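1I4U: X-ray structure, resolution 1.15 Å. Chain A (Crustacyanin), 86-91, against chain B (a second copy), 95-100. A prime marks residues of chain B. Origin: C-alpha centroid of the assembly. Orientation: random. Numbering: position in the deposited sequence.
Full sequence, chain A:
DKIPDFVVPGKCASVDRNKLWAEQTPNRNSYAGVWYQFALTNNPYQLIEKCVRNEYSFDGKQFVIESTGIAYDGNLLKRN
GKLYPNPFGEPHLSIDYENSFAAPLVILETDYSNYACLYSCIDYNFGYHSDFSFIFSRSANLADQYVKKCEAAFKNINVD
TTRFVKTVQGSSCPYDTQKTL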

ATOM      1  N   ASN A  86       6.201 -10.744  -3.934  1.00 14.18           N
ATOM      2  CA  ASN A  86       5.190  -9.943  -4.619  1.00 14.85           C
ATOM      3  C   ASN A  86       4.203 -10.845  -5.357  1.00 14.49           C
ATOM      4  O   ASN A  86       4.615 -11.802  -6.026  1.00 17.54           O
ATOM      5  CB  ASN A  86       5.836  -8.985  -5.601  1.00 15.24           C
ATOM      6  CG  ASN A  86       4.781  -8.369  -6.487  1.00 15.42           C
ATOM      7  OD1 ASN A  86       4.426  -8.941  -7.532  1.00 17.86           O
ATOM      8  ND2 ASN A  86       4.250  -7.232  -6.111  1.00 15.29           N
ATOM      9  N   PRO A  87       2.898 -10.684  -5.155  1.00 15.65           N
ATOM     10  CA  PRO A  87       1.941 -11.644  -5.731  1.00 16.08           C
ATOM     11  C   PRO A  87       1.850 -11.736  -7.251  1.00 16.40           C
ATOM     12  O   PRO A  87       1.251 -12.699  -7.787  1.00 20.23           O
ATOM     13  CB  PRO A  87       0.591 -11.212  -5.146  1.00 17.59           C
ATOM     14  CG  PRO A  87       0.941 -10.524  -3.866  1.00 17.85           C
ATOM     15  CD  PRO A  87       2.193  -9.755  -4.224  1.00 15.27           C
ATOM     16  N   PHE A  88       2.429 -10.819  -7.987  1.00 16.46           N
ATOM     17  CA  PHE A  88       2.451 -10.897  -9.440  1.00 17.60           C
ATOM     18  C   PHE A  88       3.720 -11.535  -9.960  1.00 19.20           C
ATOM     19  O   PHE A  88       3.961 -11.579 -11.173  1.00 21.43           O
ATOM     20  CB  PHE A  88       2.351  -9.496 -10.001  1.00 15.78           C
ATOM     21  CG  PHE A  88       1.021  -8.832  -9.723  1.00 15.17           C
ATOM     22  CD1 PHE A  88      -0.054  -9.033 -10.550  1.00 16.25           C
ATOM     23  CD2 PHE A  88       0.860  -7.983  -8.638  1.00 14.97           C
ATOM     24  CE1 PHE A  88      -1.244  -8.396 -10.266  1.00 18.33           C
ATOM     25  CE2 PHE A  88      -0.330  -7.387  -8.324  1.00 14.83           C
ATOM     26  CZ  PHE A  88      -1.432  -7.582  -9.162  1.00 15.59           C
ATOM     27  N   GLY A  89       4.571 -12.017  -9.055  1.00 20.80           N
ATOM     28  CA  GLY A  89       5.831 -12.641  -9.467  1.00 21.87           C
ATOM     29  C   GLY A  89       6.943 -11.644  -9.722  1.00 23.15           C
ATOM     30  O   GLY A  89       7.992 -12.010 -10.257  1.00 25.40           O
ATOM     31  N   GLU A  90       6.789 -10.380  -9.349  1.00 19.95           N
ATOM     32  CA  GLU A  90       7.849  -9.377  -9.470  1.00 21.43           C
ATOM     33  C   GLU A  90       8.960  -9.755  -8.497  1.00 20.34           C
ATOM     34  O   GLU A  90       8.746 -10.358  -7.438  1.00 20.65           O
ATOM     35  CB  GLU A  90       7.314  -7.967  -9.186  1.00 19.26           C
ATOM     36  CG  GLU A  90       6.271  -7.506 -10.209  1.00 20.04           C
ATOM     37  CD  GLU A  90       5.487  -6.275  -9.807  1.00 25.05           C
ATOM     38  OE1 GLU A  90       5.822  -5.508  -8.899  1.00 35.44           O
ATOM     39  OE2 GLU A  90       4.444  -5.991 -10.460  1.00 35.30           O
ATOM     40  N   PRO A  91      10.198  -9.452  -8.871  1.00 19.97           N
ATOM     41  CA  PRO A  91      11.395  -9.747  -8.109  1.00 19.23           C
ATOM     42  C   PRO A  91      11.637  -8.877  -6.897  1.00 20.79           C
ATOM     43  O   PRO A  91      12.722  -8.330  -6.709  1.00 20.73           O
ATOM     44  CB  PRO A  91      12.505  -9.565  -9.156  1.00 22.18           C
ATOM     45  CG  PRO A  91      11.960  -8.523 -10.056  1.00 21.96           C
ATOM     46  CD  PRO A  91      10.499  -8.866 -10.173  1.00 22.77           C
TER
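Chain B 95-100: IDYENS

What holds the two stretches together most firmly? The strongest polar contact runs from the backbone of chain B to a carboxylate of chain A: Asn99′ N donates to Glu90 OE2 at 2.8 Å. A second, weak bond goes from the same Asn99′ N to Glu90 OE1, 3.4 Å away, so the one amide addresses both oxygens of the carboxylate. The side chain of Asn99′ starts away from chain A, yet its end comes back, bringing Asn99′ ND2 to 3.3 Å from Glu90 OE1; the angle there is too poor for a hydrogen bond.

How does water extend this polar contact? Water 1 accepts from Asn86 ND2 at 2.9 Å and lies within hydrogen-bonding distance of Asp96′ OD1 (2.7 Å) and Tyr97′ O (2.8 Å), tying the amide of chain A to both a side chain and the backbone of chain B. Water 2 lies 2.8 Å from Glu90 OE1 and 3.1 Å from Ser100′ O, so the carboxylate that receives Asn99′ N also reaches the last residue of the chain B stretch through solvent.

What backbone shapes meet here, and in which direction do they run? Chain A has no regular strand or helix; Asn86 to Gly89 form a type I turn, closed by Gly89 N to Asn86 O at 3.0 Å. Asn86 OD1 braces it from within, accepting from Phe88 N at 2.8 Å and, weakly, from Glu90 N at 3.3 Å. Gly89, with phi at 84°, takes a conformation in which a CB would jam against the carbonyl oxygen of Phe88. Chain B arrives as a strand through Tyr97′, then bends in a type II turn from Tyr97′ to Ser100′. The two stretches advance in the same sense: Pro87 lies nearest Asp96′, Phe88 nearest Glu98′ and Glu90 nearest Asn99′, with CA to CA distances of 8.3, 6.5 and 8.0 Å.

Where does the packing lie? It centres on Phe88, whose CB points toward chain B and whose ring rests against the end of the strand. Glu98′ covers one face: Glu98′ N is 3.5 Å from Phe88 CE2, and Glu98′ CG makes a CH-pi contact 3.9 Å from the ring centroid. At the ring edge, Asp96′ O comes within 3.4 Å of Phe88 CZ. Farther along, Pro87 CG touches Asp96′ OD2 at 3.4 Å. Gly89 and Pro91 stay clear of chain B, as Ile95′ does of chain A.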

ATOM      1  N   ILE B  95      -6.613  -4.941  -2.440  1.00 10.92           N
ATOM      2  CA  ILE B  95      -6.510  -4.619  -3.878  1.00 11.02           C
ATOM      3  C   ILE B  95      -5.052  -4.325  -4.209  1.00 10.27           C
ATOM      4  O   ILE B  95      -4.418  -3.489  -3.570  1.00 12.36           O
ATOM      5  CB  ILE B  95      -7.445  -3.477  -4.273  1.00 12.02           C
ATOM      6  CG1 ILE B  95      -7.462  -3.276  -5.791  1.00 16.21           C
ATOM      7  CG2 ILE B  95      -7.139  -2.149  -3.594  1.00 13.00           C
ATOM      8  CD1 ILE B  95      -8.305  -4.275  -6.490  1.00 36.22           C
ATOM      9  N   ASP B  96      -4.505  -5.052  -5.165  1.00 11.14           N
ATOM     10  CA  ASP B  96      -3.098  -5.077  -5.468  1.00 11.48           C
ATOM     11  C   ASP B  96      -2.936  -4.900  -6.971  1.00 12.73           C
ATOM     12  O   ASP B  96      -3.702  -5.494  -7.710  1.00 12.96           O
ATOM     13  CB  ASP B  96      -2.512  -6.413  -4.997  1.00 12.41           C
ATOM     14  CG  ASP B  96      -1.009  -6.463  -4.835  1.00 13.41           C
ATOM     15  OD1 ASP B  96      -0.356  -5.506  -5.287  1.00 13.67           O
ATOM     16  OD2 ASP B  96      -0.501  -7.435  -4.230  1.00 13.00           O
ATOM     17  N   TYR B  97      -1.996  -4.094  -7.415  1.00 14.14           N
ATOM     18  CA  TYR B  97      -1.748  -3.907  -8.823  1.00 15.32           C
ATOM     19  C   TYR B  97      -0.270  -4.069  -9.130  1.00 15.52           C
ATOM     20  O   TYR B  97       0.577  -3.799  -8.259  1.00 17.27           O
ATOM     21  CB  TYR B  97      -2.240  -2.523  -9.279  1.00 17.20           C
ATOM     22  CG  TYR B  97      -3.703  -2.546  -9.663  1.00 14.84           C
ATOM     23  CD1 TYR B  97      -4.757  -2.592  -8.760  1.00 15.39           C
ATOM     24  CD2 TYR B  97      -4.074  -2.566 -10.982  1.00 18.24           C
ATOM     25  CE1 TYR B  97      -6.062  -2.632  -9.153  1.00 15.10           C
ATOM     26  CE2 TYR B  97      -5.391  -2.592 -11.400  1.00 16.21           C
ATOM     27  CZ  TYR B  97      -6.389  -2.613 -10.481  1.00 14.27           C
ATOM     28  OH  TYR B  97      -7.723  -2.658 -10.848  1.00 15.39           O
ATOM     29  N   GLU B  98       0.048  -4.506 -10.346  1.00 17.48           N
ATOM     30  CA  GLU B  98       1.433  -4.618 -10.762  1.00 17.24           C
ATOM     31  C   GLU B  98       2.174  -3.288 -10.536  1.00 16.37           C
ATOM     32  O   GLU B  98       1.602  -2.259 -10.874  1.00 16.45           O
ATOM     33  CB  GLU B  98       1.636  -4.995 -12.251  1.00 24.35           C
ATOM     34  CG  GLU B  98       1.565  -6.489 -12.466  1.00 31.09           C
ATOM     35  CD  GLU B  98       1.596  -6.968 -13.889  1.00 30.45           C
ATOM     36  OE1 GLU B  98       1.225  -6.160 -14.769  1.00 27.81           O
ATOM     37  OE2 GLU B  98       1.979  -8.134 -14.117  1.00 43.90           O
ATOM     38  N   ASN B  99       3.394  -3.387  -9.997  1.00 17.16           N
ATOM     39  CA  ASN B  99       4.265  -2.237  -9.799  1.00 20.75           C
ATOM     40  C   ASN B  99       3.528  -1.134  -9.036  1.00 18.92           C
ATOM     41  O   ASN B  99       3.641   0.030  -9.389  1.00 22.58           O
ATOM     42  CB  ASN B  99       4.799  -1.678 -11.118  1.00 23.06           C
ATOM     43  CG  ASN B  99       5.559  -2.734 -11.893  1.00 27.68           C
ATOM     44  OD1 ASN B  99       5.236  -2.990 -13.043  1.00 37.12           O
ATOM     45  ND2 ASN B  99       6.516  -3.365 -11.242  1.00 33.46           N
ATOM     46  N   SER B 100       2.811  -1.480  -7.988  1.00 18.57           N
ATOM     47  CA  SER B 100       2.173  -0.553  -7.066  1.00 16.07           C
ATOM     48  C   SER B 100       2.168  -1.132  -5.680  1.00 14.19           C
ATOM     49  O   SER B 100       2.646  -2.249  -5.346  1.00 18.22           O
ATOM     50  CB  SER B 100       0.758  -0.247  -7.564  1.00 21.02           C
ATOM     51  OG  SER B 100       0.047   0.744  -6.861  1.00 26.29           O
TER
HETATM   52  O   HOH W   1       2.068  -5.408  -6.538  1.00 16.45           O
HETATM   53  O   HOH W   2       4.711  -4.159  -6.691  1.00 17.47           O